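PDB 5JKQ: PfVFT1 from Plasmodium falciparum, which is of unestablished function but has the bi-lobed Venus flytrap architecture of solute-binding proteins, and so probably binds a small ligand between its two lobes. Local coordinates for residues N191-D194 / L195-Y198; N216-K219 / N220-D224; H145-D148 / N149-S153; A23-E26 / L27-E31; V100-W103 / P104-Y108. The protein carries 3 engineered substitutions. One frame throughout, in Å; residues are numbered along the deposited sequence.

Contact 1: N191-D194 / L195-Y198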
loop_
_atom_site.group_PDB
_atom_site.type_symbol
_atom_site.label_atom_id
_atom_site.label_comp_id
_atom_site.label_asym_id
_atom_site.label_seq_id
_atom_site.Cartn_x
_atom_site.Cartn_y
_atom_site.Cartn_z
ATOM N N ASN A 191 22.248 12.369 -4.065
ATOM C CA ASN A 191 21.440 11.475 -4.888
ATOM C C ASN A 191 21.743 10.011 -4.602
ATOM O O ASN A 191 22.718 9.684 -3.925
ATOM C CB ASN A 191 21.645 11.770 -6.380
ATOM C CG ASN A 191 23.107 11.805 -6.780
ATOM O OD1 ASN A 191 23.773 10.772 -6.832
ATOM N ND2 ASN A 191 23.608 12.998 -7.079
ATOM N N LEU A 192 20.884 9.139 -5.118
ATOM C CA LEU A 192 21.006 7.704 -4.905
ATOM C C LEU A 192 22.283 7.153 -5.536
ATOM O O LEU A 192 22.865 6.193 -5.036
ATOM C CB LEU A 192 19.778 6.992 -5.475
ATOM C CG LEU A 192 19.669 5.483 -5.245
ATOM C CD1 LEU A 192 19.656 5.144 -3.764
ATOM C CD2 LEU A 192 18.424 4.941 -5.931
ATOM N N GLU A 193 22.716 7.771 -6.631
ATOM C CA GLU A 193 23.911 7.326 -7.344
ATOM C C GLU A 193 25.175 7.593 -6.533
ATOM O O GLU A 193 26.030 6.717 -6.402
ATOM C CB GLU A 193 24.008 8.018 -8.706
ATOM C CG GLU A 193 25.219 7.612 -9.536
ATOM C CD GLU A 193 25.177 6.161 -9.973
ATOM O OE1 GLU A 193 24.104 5.529 -9.855
ATOM O OE2 GLU A 193 26.219 5.650 -10.438
ATOM N N ASP A 194 25.298 8.808 -6.002
ATOM C CA ASP A 194 26.444 9.167 -5.172
ATOM C C ASP A 194 26.465 8.316 -3.908
ATOM O O ASP A 194 27.531 7.958 -3.407
ATOM C CB ASP A 194 26.412 10.653 -4.796
ATOM C CG ASP A 194 26.653 11.567 -5.980
ATOM O OD1 ASP A 194 27.376 11.166 -6.917
ATOM O OD2 ASP A 194 26.124 12.699 -5.966
ATOM N N LEU A 195 25.278 8.001 -3.395
ATOM C CA LEU A 195 25.152 7.179 -2.196
ATOM C C LEU A 195 25.685 5.774 -2.454
ATOM O O LEU A 195 26.446 5.241 -1.651
ATOM C CB LEU A 195 23.692 7.120 -1.735
ATOM C CG LEU A 195 23.394 6.268 -0.500
ATOM C CD1 LEU A 195 24.107 6.810 0.731
ATOM C CD2 LEU A 195 21.895 6.189 -0.262
ATOM N N LYS A 196 25.281 5.186 -3.578
ATOM C CA LYS A 196 25.744 3.854 -3.966
ATOM C C LYS A 196 27.263 3.777 -4.000
ATOM O O LYS A 196 27.857 2.837 -3.472
ATOM C CB LYS A 196 25.187 3.466 -5.336
ATOM C CG LYS A 196 23.736 3.019 -5.333
ATOM C CD LYS A 196 23.299 2.615 -6.734
ATOM C CE LYS A 196 21.790 2.611 -6.875
ATOM N NZ LYS A 196 21.358 2.345 -8.273
ATOM N N SER A 197 27.885 4.766 -4.632
ATOM C CA SER A 197 29.338 4.835 -4.704
ATOM C C SER A 197 29.948 4.853 -3.310
ATOM O O SER A 197 30.889 4.115 -3.032
ATOM C CB SER A 197 29.781 6.072 -5.488
ATOM O OG SER A 197 29.360 5.992 -6.839
ATOM N N TYR A 198 29.401 5.685 -2.428
ATOM C CA TYR A 198 29.918 5.789 -1.067
ATOM C C TYR A 198 29.803 4.459 -0.321
ATOM O O TYR A 198 30.775 3.989 0.267
ATOM C CB TYR A 198 29.187 6.884 -0.291
ATOM C CG TYR A 198 29.788 7.148 1.069
ATOM C CD1 TYR A 198 30.843 8.040 1.222
ATOM C CD2 TYR A 198 29.310 6.500 2.199
ATOM C CE1 TYR A 198 31.400 8.281 2.463
ATOM C CE2 TYR A 198 29.860 6.735 3.444
ATOM C CZ TYR A 198 30.905 7.626 3.570
ATOM O OH TYR A 198 31.457 7.865 4.807
#
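Backbone hydrogen bonds from L195 to N191 and from K196 to L192 make this the capped first turns of helix 192-201, a local contact at the surface of one lobe. N191 stands just before the helix as its N-cap. Its CG sits between the backbone N and the carbonyl carbon (chi1 51°), which folds the amide back over the first turn. There N191 OD1 accepts from D194 N at 2.6 Å, a nearly straight bond with an N-H...O angle of 161°. Asparagine suits the position because its short amide reaches an N-H that has no preceding turn to serve it. N191 ND2 also makes a weak bond to D194 OD2, and an aspartate so near the start of a helix would probably be favoured by the helix dipole.

One turn on, the aliphatic part of K196 crosses L192 obliquely, with K196 CE 3.9 Å from L192 CG. The lysine can thus cover a leucine with methylenes while its ammonium lies 4.5 Å (K196 NZ) from E193 OE1, too far for a salt bridge. S197 OG adds a weak bond to E193 O, the carbonyl that already receives S197 N. L195, the buried member, sends CD2 to within 4.3 Å of L192 CD1 and packs against F222 of helix 212-222. The arrangement is that of an asparagine N-cap opening an amphipathic alpha-helix.

Contact 2: N216-K219 / N220-D224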
loop_
_atom_site.group_PDB
_atom_site.type_symbol
_atom_site.label_atom_id
_atom_site.label_comp_id
_atom_site.label_asym_id
_atom_site.label_seq_id
_atom_site.Cartn_x
_atom_site.Cartn_y
_atom_site.Cartn_z
ATOM N N ASN A 216 13.508 -1.564 4.026
ATOM C CA ASN A 216 13.327 -2.567 2.982
ATOM C C ASN A 216 13.520 -1.985 1.585
ATOM O O ASN A 216 14.092 -2.635 0.710
ATOM C CB ASN A 216 11.940 -3.206 3.090
ATOM C CG ASN A 216 11.946 -4.480 3.919
ATOM O OD1 ASN A 216 12.863 -5.296 3.822
ATOM N ND2 ASN A 216 10.916 -4.657 4.740
ATOM N N ALA A 217 13.043 -0.763 1.382
ATOM C CA ALA A 217 13.169 -0.105 0.087
ATOM C C ALA A 217 14.637 0.077 -0.294
ATOM O O ALA A 217 14.983 0.055 -1.475
ATOM C CB ALA A 217 12.454 1.238 0.103
ATOM N N LEU A 218 15.494 0.246 0.709
ATOM C CA LEU A 218 16.926 0.410 0.476
ATOM C C LEU A 218 17.669 -0.921 0.545
ATOM O O LEU A 218 18.735 -1.071 -0.053
ATOM C CB LEU A 218 17.528 1.392 1.484
ATOM C CG LEU A 218 17.507 2.861 1.052
ATOM C CD1 LEU A 218 16.186 3.518 1.417
ATOM C CD2 LEU A 218 18.679 3.612 1.657
ATOM N N LYS A 219 17.112 -1.880 1.278
ATOM C CA LYS A 219 17.707 -3.208 1.370
ATOM C C LYS A 219 17.750 -3.856 -0.012
ATOM O O LYS A 219 18.665 -4.622 -0.323
ATOM C CB LYS A 219 16.926 -4.089 2.347
ATOM C CG LYS A 219 17.615 -5.410 2.682
ATOM C CD LYS A 219 16.634 -6.449 3.202
ATOM C CE LYS A 219 17.079 -7.020 4.537
ATOM N NZ LYS A 219 17.000 -6.010 5.628
ATOM N N ASN A 220 16.756 -3.539 -0.835
ATOM C CA ASN A 220 16.701 -4.027 -2.207
ATOM C C ASN A 220 17.914 -3.588 -3.017
ATOM O O ASN A 220 18.315 -4.260 -3.969
ATOM C CB ASN A 220 15.426 -3.533 -2.895
ATOM C CG ASN A 220 14.175 -4.203 -2.362
ATOM O OD1 ASN A 220 14.194 -5.375 -1.987
ATOM N ND2 ASN A 220 13.076 -3.458 -2.330
ATOM N N ILE A 221 18.492 -2.453 -2.635
ATOM C CA ILE A 221 19.619 -1.880 -3.357
ATOM C C ILE A 221 20.953 -2.341 -2.781
ATOM O O ILE A 221 21.838 -2.771 -3.520
ATOM C CB ILE A 221 19.579 -0.333 -3.326
ATOM C CG1 ILE A 221 18.224 0.187 -3.820
ATOM C CG2 ILE A 221 20.718 0.258 -4.157
ATOM C CD1 ILE A 221 17.893 -0.176 -5.261
ATOM N N PHE A 222 21.094 -2.254 -1.461
ATOM C CA PHE A 222 22.400 -2.399 -0.827
ATOM C C PHE A 222 22.664 -3.782 -0.234
ATOM O O PHE A 222 23.815 -4.129 0.017
ATOM C CB PHE A 222 22.561 -1.334 0.256
ATOM C CG PHE A 222 22.602 0.065 -0.285
ATOM C CD1 PHE A 222 23.629 0.461 -1.122
ATOM C CD2 PHE A 222 21.613 0.978 0.033
ATOM C CE1 PHE A 222 23.673 1.742 -1.630
ATOM C CE2 PHE A 222 21.652 2.265 -0.472
ATOM C CZ PHE A 222 22.684 2.647 -1.304
ATOM N N LEU A 223 21.613 -4.566 -0.017
ATOM C CA LEU A 223 21.773 -5.932 0.477
ATOM C C LEU A 223 22.459 -5.942 1.850
ATOM O O LEU A 223 22.036 -5.224 2.756
ATOM C CB LEU A 223 22.564 -6.769 -0.534
ATOM C CG LEU A 223 22.099 -6.672 -1.988
ATOM C CD1 LEU A 223 23.098 -7.358 -2.909
ATOM C CD2 LEU A 223 20.712 -7.271 -2.149
ATOM N N ASP A 224 23.512 -6.743 2.005
ATOM C CA ASP A 224 24.180 -6.892 3.296
ATOM C C ASP A 224 25.401 -5.982 3.435
ATOM O O ASP A 224 26.190 -6.137 4.368
ATOM C CB ASP A 224 24.599 -8.349 3.510
ATOM C CG ASP A 224 25.699 -8.788 2.563
ATOM O OD1 ASP A 224 25.776 -8.245 1.441
ATOM O OD2 ASP A 224 26.488 -9.680 2.942
HETATM O O HOH W 1 13.480 -0.948 -3.529
#
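With CG beside its backbone N (chi1 -66°), F222 lays its ring alongside L218, one turn earlier, the two side chains pointing the same way. L218 CD2 meets the ring at its edge, in plane, 3.9 Å from F222 CE2. I221 CG2, anti to its own backbone N, lies over the centre of one ring face, 4.0 Å above the plane. A phenylalanine fits here because helix 192-201 lies beyond it, with K196 and I199 against the side chain, while L218 reaches I250 and V252 of the sheet.

As the helix ends, L218 O takes both an i+4 and an i+3 N-H: F222 N at 3.0 Å, almost in line with the carbonyl, and I221 N at 2.9 Å, which comes from above the carbonyl plane. L223 N still bonds to K219 O, but L223 itself has positive phi (61°) and turns the chain out of the helix.

On the N220 side, a water donates to A217 O at 2.7 Å and accepts from N220 ND2 at 2.8 Å, so the asparagine amide reaches the helix backbone through one bridging water. This is the C-terminal end of the helix in a beta-alpha-beta unit, linking parallel strands 206-209 and 227-229.

Contact 3: H145-D148 / N149-S153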
loop_
_atom_site.group_PDB
_atom_site.type_symbol
_atom_site.label_atom_id
_atom_site.label_comp_id
_atom_site.label_asym_id
_atom_site.label_seq_id
_atom_site.Cartn_x
_atom_site.Cartn_y
_atom_site.Cartn_z
ATOM N N HIS A 145 -14.380 -10.377 1.828
ATOM C CA HIS A 145 -14.090 -10.515 0.407
ATOM C C HIS A 145 -12.748 -9.869 0.071
ATOM O O HIS A 145 -12.092 -10.246 -0.902
ATOM C CB HIS A 145 -15.200 -9.877 -0.431
ATOM C CG HIS A 145 -16.568 -10.404 -0.128
ATOM N ND1 HIS A 145 -17.654 -9.581 0.077
ATOM C CD2 HIS A 145 -17.029 -11.672 -0.004
ATOM C CE1 HIS A 145 -18.723 -10.316 0.319
ATOM N NE2 HIS A 145 -18.371 -11.590 0.275
HETATM N N MSE A 146 -12.344 -8.909 0.900
HETATM C CA MSE A 146 -11.203 -8.047 0.608
HETATM C C MSE A 146 -10.505 -7.523 1.843
HETATM O O MSE A 146 -11.130 -7.334 2.886
HETATM C CB MSE A 146 -11.651 -6.831 -0.190
HETATM C CG MSE A 146 -11.757 -7.013 -1.663
HETATM SE SE MSE A 146 -12.291 -5.303 -2.411
HETATM C CE MSE A 146 -10.522 -4.527 -2.650
ATOM N N THR A 147 -9.217 -7.236 1.699
ATOM C CA THR A 147 -8.515 -6.397 2.656
ATOM C C THR A 147 -8.649 -4.952 2.194
ATOM O O THR A 147 -9.007 -4.693 1.044
ATOM C CB THR A 147 -7.024 -6.760 2.775
ATOM O OG1 THR A 147 -6.346 -6.408 1.561
ATOM C CG2 THR A 147 -6.847 -8.247 3.053
ATOM N N ASP A 148 -8.368 -4.013 3.089
ATOM C CA ASP A 148 -8.289 -2.609 2.715
ATOM C C ASP A 148 -7.130 -2.430 1.733
ATOM O O ASP A 148 -6.287 -3.315 1.599
ATOM C CB ASP A 148 -8.099 -1.732 3.956
ATOM C CG ASP A 148 -8.382 -0.268 3.686
ATOM O OD1 ASP A 148 -7.580 0.372 2.973
ATOM O OD2 ASP A 148 -9.400 0.246 4.198
ATOM N N ASN A 149 -7.087 -1.292 1.047
ATOM C CA ASN A 149 -6.047 -1.052 0.049
ATOM C C ASN A 149 -4.709 -0.612 0.642
ATOM O O ASN A 149 -3.694 -0.632 -0.051
ATOM C CB ASN A 149 -6.506 0.010 -0.957
ATOM C CG ASN A 149 -7.771 -0.385 -1.693
ATOM O OD1 ASN A 149 -7.763 -1.298 -2.518
ATOM N ND2 ASN A 149 -8.864 0.316 -1.409
ATOM N N TYR A 150 -4.697 -0.213 1.912
ATOM C CA TYR A 150 -3.504 0.412 2.484
ATOM C C TYR A 150 -2.392 -0.589 2.769
ATOM O O TYR A 150 -1.240 -0.199 2.950
ATOM C CB TYR A 150 -3.849 1.190 3.767
ATOM C CG TYR A 150 -4.345 0.374 4.949
ATOM C CD1 TYR A 150 -3.509 -0.513 5.618
ATOM C CD2 TYR A 150 -5.639 0.536 5.427
ATOM C CE1 TYR A 150 -3.959 -1.241 6.703
ATOM C CE2 TYR A 150 -6.096 -0.184 6.514
ATOM C CZ TYR A 150 -5.253 -1.070 7.147
ATOM O OH TYR A 150 -5.703 -1.789 8.230
ATOM N N PHE A 151 -2.733 -1.873 2.803
ATOM C CA PHE A 151 -1.762 -2.909 3.138
ATOM C C PHE A 151 -0.566 -2.886 2.198
ATOM O O PHE A 151 -0.711 -2.658 0.998
ATOM C CB PHE A 151 -2.422 -4.287 3.112
ATOM C CG PHE A 151 -3.304 -4.547 4.295
ATOM C CD1 PHE A 151 -2.774 -5.054 5.469
ATOM C CD2 PHE A 151 -4.658 -4.269 4.241
ATOM C CE1 PHE A 151 -3.581 -5.286 6.562
ATOM C CE2 PHE A 151 -5.468 -4.499 5.332
ATOM C CZ PHE A 151 -4.929 -5.007 6.494
ATOM N N LEU A 152 0.617 -3.113 2.759
ATOM C CA LEU A 152 1.850 -3.097 1.983
ATOM C C LEU A 152 1.860 -4.198 0.932
ATOM O O LEU A 152 1.296 -5.275 1.135
ATOM C CB LEU A 152 3.063 -3.249 2.904
ATOM C CG LEU A 152 3.225 -2.193 4.001
ATOM C CD1 LEU A 152 4.462 -2.488 4.829
ATOM C CD2 LEU A 152 3.298 -0.791 3.413
ATOM N N SER A 153 2.511 -3.919 -0.191
ATOM C CA SER A 153 2.646 -4.890 -1.268
ATOM C C SER A 153 3.639 -5.990 -0.899
ATOM O O SER A 153 3.724 -7.011 -1.581
ATOM C CB SER A 153 3.089 -4.190 -2.555
ATOM O OG SER A 153 2.134 -3.223 -2.959
HETATM O O HOH W 2 -8.339 1.960 0.973
#
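D148 and Y150 meet through a hydrogen bond: Y150 N gives to D148 OD1 at 3.1 Å, using the anti lone pair, away from the other carboxylate oxygen. The same oxygen receives a water at 2.7 Å, and that water accepts from N149 ND2 at 2.9 Å, so the water bridges aspartate and asparagine. D148 OD2 is engaged by the hydroxyls of Y129 and Y94; both oxygens thus have partners, which would hold the rotation of the buried carboxylate and probably stabilise it as the anion. N149 OD1 is hydrogen-bonded to Y20 OH. T147 OG1 gives to D148 O at 3.1 Å and also pairs with Y279 N, roles open to a hydroxyl that can both donate and accept.

The bond from Y150 N to the D148 side chain makes an Asx turn where the chain leaves strand 146-147, an outer strand of the three-stranded parallel sheet, and enters the loop that leads toward strand 168-170. Backbone bonds tie D148 to G81 of the neighbouring strand 77-83 and F151 to S277 of the long strand 265-281.

Packing contacts follow the turn. Y150 CG lies between its backbone N and carbonyl carbon (chi1 65°), which swings the ring back across D148 at about a right angle, the ring plane 33° from that of the carboxylate; Y150 OH then reaches L83 N. F151 brings its ring edge to D148 O, 3.2 Å from F151 CD2, while Y150 CE1 covers the centre of one face. T147 CB lies obliquely to the F151 ring, 3.7 Å from F151 CD2, where the small beta-branched threonine fits beside V135 and L139.

Contact 4: A23-E26 / L27-E31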
loop_
_atom_site.group_PDB
_atom_site.type_symbol
_atom_site.label_atom_id
_atom_site.label_comp_id
_atom_site.label_asym_id
_atom_site.label_seq_id
_atom_site.Cartn_x
_atom_site.Cartn_y
_atom_site.Cartn_z
ATOM N N ALA A 23 -11.994 -0.321 -12.090
ATOM C CA ALA A 23 -12.516 0.858 -11.417
ATOM C C ALA A 23 -11.386 1.840 -11.131
ATOM O O ALA A 23 -11.524 3.041 -11.362
ATOM C CB ALA A 23 -13.226 0.468 -10.139
ATOM N N VAL A 24 -10.269 1.319 -10.633
ATOM C CA VAL A 24 -9.086 2.134 -10.375
ATOM C C VAL A 24 -8.642 2.837 -11.655
ATOM O O VAL A 24 -8.301 4.019 -11.636
ATOM C CB VAL A 24 -7.928 1.282 -9.815
ATOM C CG1 VAL A 24 -6.639 2.092 -9.714
ATOM C CG2 VAL A 24 -8.301 0.725 -8.451
ATOM N N LYS A 25 -8.660 2.102 -12.764
ATOM C CA LYS A 25 -8.293 2.657 -14.058
ATOM C C LYS A 25 -9.196 3.837 -14.402
ATOM O O LYS A 25 -8.726 4.882 -14.854
ATOM C CB LYS A 25 -8.380 1.585 -15.145
ATOM C CG LYS A 25 -8.006 2.076 -16.533
ATOM C CD LYS A 25 -7.983 0.933 -17.533
ATOM C CE LYS A 25 -7.612 1.415 -18.923
ATOM N NZ LYS A 25 -7.492 0.283 -19.878
ATOM N N GLU A 26 -10.492 3.668 -14.168
ATOM C CA GLU A 26 -11.455 4.728 -14.431
ATOM C C GLU A 26 -11.234 5.910 -13.489
ATOM O O GLU A 26 -11.343 7.066 -13.899
ATOM C CB GLU A 26 -12.885 4.201 -14.297
ATOM C CG GLU A 26 -13.947 5.273 -14.452
ATOM C CD GLU A 26 -15.276 4.720 -14.924
ATOM O OE1 GLU A 26 -15.310 4.085 -15.999
ATOM O OE2 GLU A 26 -16.287 4.924 -14.221
ATOM N N LEU A 27 -10.917 5.614 -12.231
ATOM C CA LEU A 27 -10.687 6.656 -11.234
ATOM C C LEU A 27 -9.442 7.478 -11.563
ATOM O O LEU A 27 -9.305 8.619 -11.118
ATOM C CB LEU A 27 -10.556 6.045 -9.837
ATOM C CG LEU A 27 -11.868 5.608 -9.179
ATOM C CD1 LEU A 27 -11.591 4.876 -7.881
ATOM C CD2 LEU A 27 -12.785 6.799 -8.921
ATOM N N ILE A 28 -8.541 6.892 -12.343
ATOM C CA ILE A 28 -7.337 7.581 -12.790
ATOM C C ILE A 28 -7.649 8.409 -14.032
ATOM O O ILE A 28 -7.102 9.496 -14.217
ATOM C CB ILE A 28 -6.199 6.576 -13.075
ATOM C CG1 ILE A 28 -5.685 6.003 -11.753
ATOM C CG2 ILE A 28 -5.043 7.237 -13.829
ATOM C CD1 ILE A 28 -4.824 4.773 -11.896
ATOM N N GLN A 29 -8.542 7.895 -14.871
ATOM C CA GLN A 29 -8.974 8.607 -16.068
ATOM C C GLN A 29 -9.797 9.846 -15.725
ATOM O O GLN A 29 -9.630 10.894 -16.346
ATOM C CB GLN A 29 -9.793 7.683 -16.975
ATOM C CG GLN A 29 -8.981 6.602 -17.673
ATOM C CD GLN A 29 -9.849 5.595 -18.407
ATOM O OE1 GLN A 29 -11.024 5.412 -18.084
ATOM N NE2 GLN A 29 -9.271 4.936 -19.403
ATOM N N ASN A 30 -10.687 9.723 -14.744
ATOM C CA ASN A 30 -11.603 10.812 -14.409
ATOM C C ASN A 30 -11.076 11.736 -13.307
ATOM O O ASN A 30 -11.820 12.562 -12.776
ATOM C CB ASN A 30 -12.971 10.242 -14.005
ATOM C CG ASN A 30 -12.916 9.400 -12.744
ATOM O OD1 ASN A 30 -11.923 9.395 -12.021
ATOM N ND2 ASN A 30 -14.001 8.687 -12.470
ATOM N N GLU A 31 -9.801 11.578 -12.960
ATOM C CA GLU A 31 -9.109 12.484 -12.038
ATOM C C GLU A 31 -9.603 12.406 -10.588
ATOM O O GLU A 31 -9.087 13.117 -9.727
ATOM C CB GLU A 31 -9.238 13.937 -12.522
ATOM C CG GLU A 31 -8.939 14.149 -13.999
ATOM C CD GLU A 31 -9.229 15.572 -14.450
ATOM O OE1 GLU A 31 -9.278 16.474 -13.586
ATOM O OE2 GLU A 31 -9.415 15.789 -15.667
HETATM O O HOH W 3 -13.310 3.519 -17.509
#
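A23, V24, K25 and E26 each offer a backbone carbonyl to an N-H four residues on, closing the last turns of helix 14-29. L27 N reaches A23 O at 2.8 Å, and N30 N reaches E26 O at 2.9 Å. K25 O takes Q29 N and, weakly, I28 N as well.

Among the side chains, several polar ends find partners of their own. A water donates both to E26 OE1, at 2.6 Å, and to Q29 OE1, at 3.0 Å, bridging two acceptors that could not bond to each other directly. K25, fully extended, carries its ammonium away to N55 OD1 and L53 O, although K25 CE still passes 3.9 Å from Q29 NE2. N30 is the first residue to leave the helix. Its CG takes the position between backbone N and carbonyl carbon (chi1 64°), turning the amide back toward the last turn. N30 OD1 there lies 3.0 Å from E26 O and 2.9 Å from L27 O, acceptors facing an acceptor; the N-H of E32, which it accepts, would probably offset this crowding of oxygens.

The apolar side chains pack together: V24 CG1 touches I28 CD1 at 3.9 Å, I28 rests on I47 and I50, and L27 packs on I110 of helix 102-118. The chemistry implies a helix end with an apolar side of branched aliphatic residues and a polar side where a shared water serves E26 OE1 and Q29 OE1, and E32 N serves N30 OD1.

Contact 5: V100-W103 / P104-Y108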
loop_
_atom_site.group_PDB
_atom_site.type_symbol
_atom_site.label_atom_id
_atom_site.label_comp_id
_atom_site.label_asym_id
_atom_site.label_seq_id
_atom_site.Cartn_x
_atom_site.Cartn_y
_atom_site.Cartn_z
ATOM N N VAL A 100 -13.018 6.845 8.569
ATOM C CA VAL A 100 -12.875 8.086 7.819
ATOM C C VAL A 100 -11.410 8.313 7.459
ATOM O O VAL A 100 -10.519 7.672 8.017
ATOM C CB VAL A 100 -13.402 9.299 8.618
ATOM C CG1 VAL A 100 -14.910 9.218 8.773
ATOM C CG2 VAL A 100 -12.725 9.379 9.980
ATOM N N GLY A 101 -11.173 9.231 6.527
ATOM C CA GLY A 101 -9.828 9.548 6.082
ATOM C C GLY A 101 -9.583 9.104 4.654
ATOM O O GLY A 101 -10.499 8.646 3.968
ATOM N N PHE A 102 -8.336 9.232 4.213
ATOM C CA PHE A 102 -7.978 8.979 2.823
ATOM C C PHE A 102 -8.255 7.543 2.387
ATOM O O PHE A 102 -9.015 7.314 1.446
ATOM C CB PHE A 102 -6.503 9.300 2.593
ATOM C CG PHE A 102 -6.010 8.913 1.230
ATOM C CD1 PHE A 102 -6.352 9.662 0.116
ATOM C CD2 PHE A 102 -5.205 7.799 1.063
ATOM C CE1 PHE A 102 -5.899 9.305 -1.141
ATOM C CE2 PHE A 102 -4.748 7.437 -0.191
ATOM C CZ PHE A 102 -5.094 8.190 -1.294
ATOM N N TRP A 103 -7.636 6.582 3.064
ATOM C CA TRP A 103 -7.715 5.187 2.639
ATOM C C TRP A 103 -9.149 4.657 2.619
ATOM O O TRP A 103 -9.530 3.961 1.677
ATOM C CB TRP A 103 -6.832 4.313 3.533
ATOM C CG TRP A 103 -5.389 4.419 3.171
ATOM C CD1 TRP A 103 -4.389 4.948 3.929
ATOM C CD2 TRP A 103 -4.784 4.005 1.939
ATOM N NE1 TRP A 103 -3.196 4.883 3.252
ATOM C CE2 TRP A 103 -3.411 4.307 2.028
ATOM C CE3 TRP A 103 -5.268 3.404 0.773
ATOM C CZ2 TRP A 103 -2.515 4.029 0.995
ATOM C CZ3 TRP A 103 -4.376 3.129 -0.252
ATOM C CH2 TRP A 103 -3.018 3.441 -0.133
ATOM N N PRO A 104 -9.950 4.976 3.649
ATOM C CA PRO A 104 -11.377 4.649 3.548
ATOM C C PRO A 104 -12.043 5.319 2.348
ATOM O O PRO A 104 -12.823 4.672 1.646
ATOM C CB PRO A 104 -11.953 5.182 4.863
ATOM C CG PRO A 104 -10.824 5.124 5.808
ATOM C CD PRO A 104 -9.594 5.440 5.001
ATOM N N ASP A 105 -11.736 6.594 2.117
ATOM C CA ASP A 105 -12.313 7.324 0.991
ATOM C C ASP A 105 -11.913 6.706 -0.345
ATOM O O ASP A 105 -12.693 6.730 -1.296
ATOM C CB ASP A 105 -11.885 8.796 1.014
ATOM C CG ASP A 105 -12.759 9.654 1.914
ATOM O OD1 ASP A 105 -13.860 9.208 2.301
ATOM O OD2 ASP A 105 -12.341 10.789 2.222
ATOM N N VAL A 106 -10.700 6.165 -0.417
ATOM C CA VAL A 106 -10.240 5.470 -1.617
ATOM C C VAL A 106 -11.119 4.254 -1.892
ATOM O O VAL A 106 -11.545 4.029 -3.026
ATOM C CB VAL A 106 -8.759 5.023 -1.487
ATOM C CG1 VAL A 106 -8.371 4.026 -2.589
ATOM C CG2 VAL A 106 -7.837 6.232 -1.517
HETATM N N MSE A 107 -11.390 3.471 -0.853
HETATM C CA MSE A 107 -12.175 2.254 -1.016
HETATM C C MSE A 107 -13.618 2.591 -1.380
HETATM O O MSE A 107 -14.264 1.851 -2.123
HETATM C CB MSE A 107 -12.136 1.404 0.256
HETATM C CG MSE A 107 -12.828 0.054 0.112
HETATM SE SE MSE A 107 -11.975 -1.102 -1.213
HETATM C CE MSE A 107 -10.631 -1.905 -0.054
ATOM N N TYR A 108 -14.115 3.710 -0.860
ATOM C CA TYR A 108 -15.479 4.145 -1.148
ATOM C C TYR A 108 -15.653 4.496 -2.624
ATOM O O TYR A 108 -16.597 4.036 -3.264
ATOM C CB TYR A 108 -15.859 5.353 -0.285
ATOM C CG TYR A 108 -15.947 5.069 1.200
ATOM C CD1 TYR A 108 -16.398 3.842 1.670
ATOM C CD2 TYR A 108 -15.578 6.029 2.130
ATOM C CE1 TYR A 108 -16.478 3.582 3.025
ATOM C CE2 TYR A 108 -15.653 5.778 3.487
ATOM C CZ TYR A 108 -16.104 4.553 3.928
ATOM O OH TYR A 108 -16.181 4.300 5.279
#
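V106 sets a methyl on the flat of the F102 ring: V106 CG2 lies 3.6 Å from the ring centroid and 20° off its normal, a CH-pi contact. The methyl is displaced toward the rim, and F102 CZ is the ring atom nearest to it, at 3.4 Å. Two torsions make the meeting possible. F102 has CG anti to its backbone N (chi1 173°), which lays the ring along the helix, and V106 holds CG2 anti to its carbonyl carbon, turned back toward the preceding turn.

F102 in turn places CE2 over the centre of one face of the W103 indole, 3.9 Å above its plane, while V106 CG2 approaches the indole obliquely. W103 NE1 is hydrogen-bonded to Y44 OH, whose ring also meets W103 edge-to-face.

These residues form the first turns of helix 102-118, which packs against helix 32-39, through L36 against F102 and V106, and against strand 175-184, through I175 against W103 and V106. G101 is the N-cap, with backbone angles (phi 112°) that a residue bearing a CB would hardly adopt. P104 is well placed in the first turn, where its missing N-H costs no helical bond, and P104 CG lies 3.4 Å from V100 O.

D105 N bonds to G101 O at 3.0 Å, and D105 OD2 pairs with H40 NE2.

From the N terminus the contacts follow in series, none nested in or crossing another, and each is local, so none closes a long loop. Contact 4 ends helix 14-29, contact 5 begins helix 102-118, and their nearest atoms are about 5 Å apart. Contact 3, where strand 146-147 gives way to a loop, touches contact 5: Y150 packs on W103, and M146 and N149 meet M107. Contact 1 starts helix 192-201 and contact 2 ends helix 212-222; they touch through L195 and K196 against I221 and F222. Contacts 1 and 5 lie on opposite sides of the chain's centre, their centres about 37 Å apart, with contact 3 close to that centre.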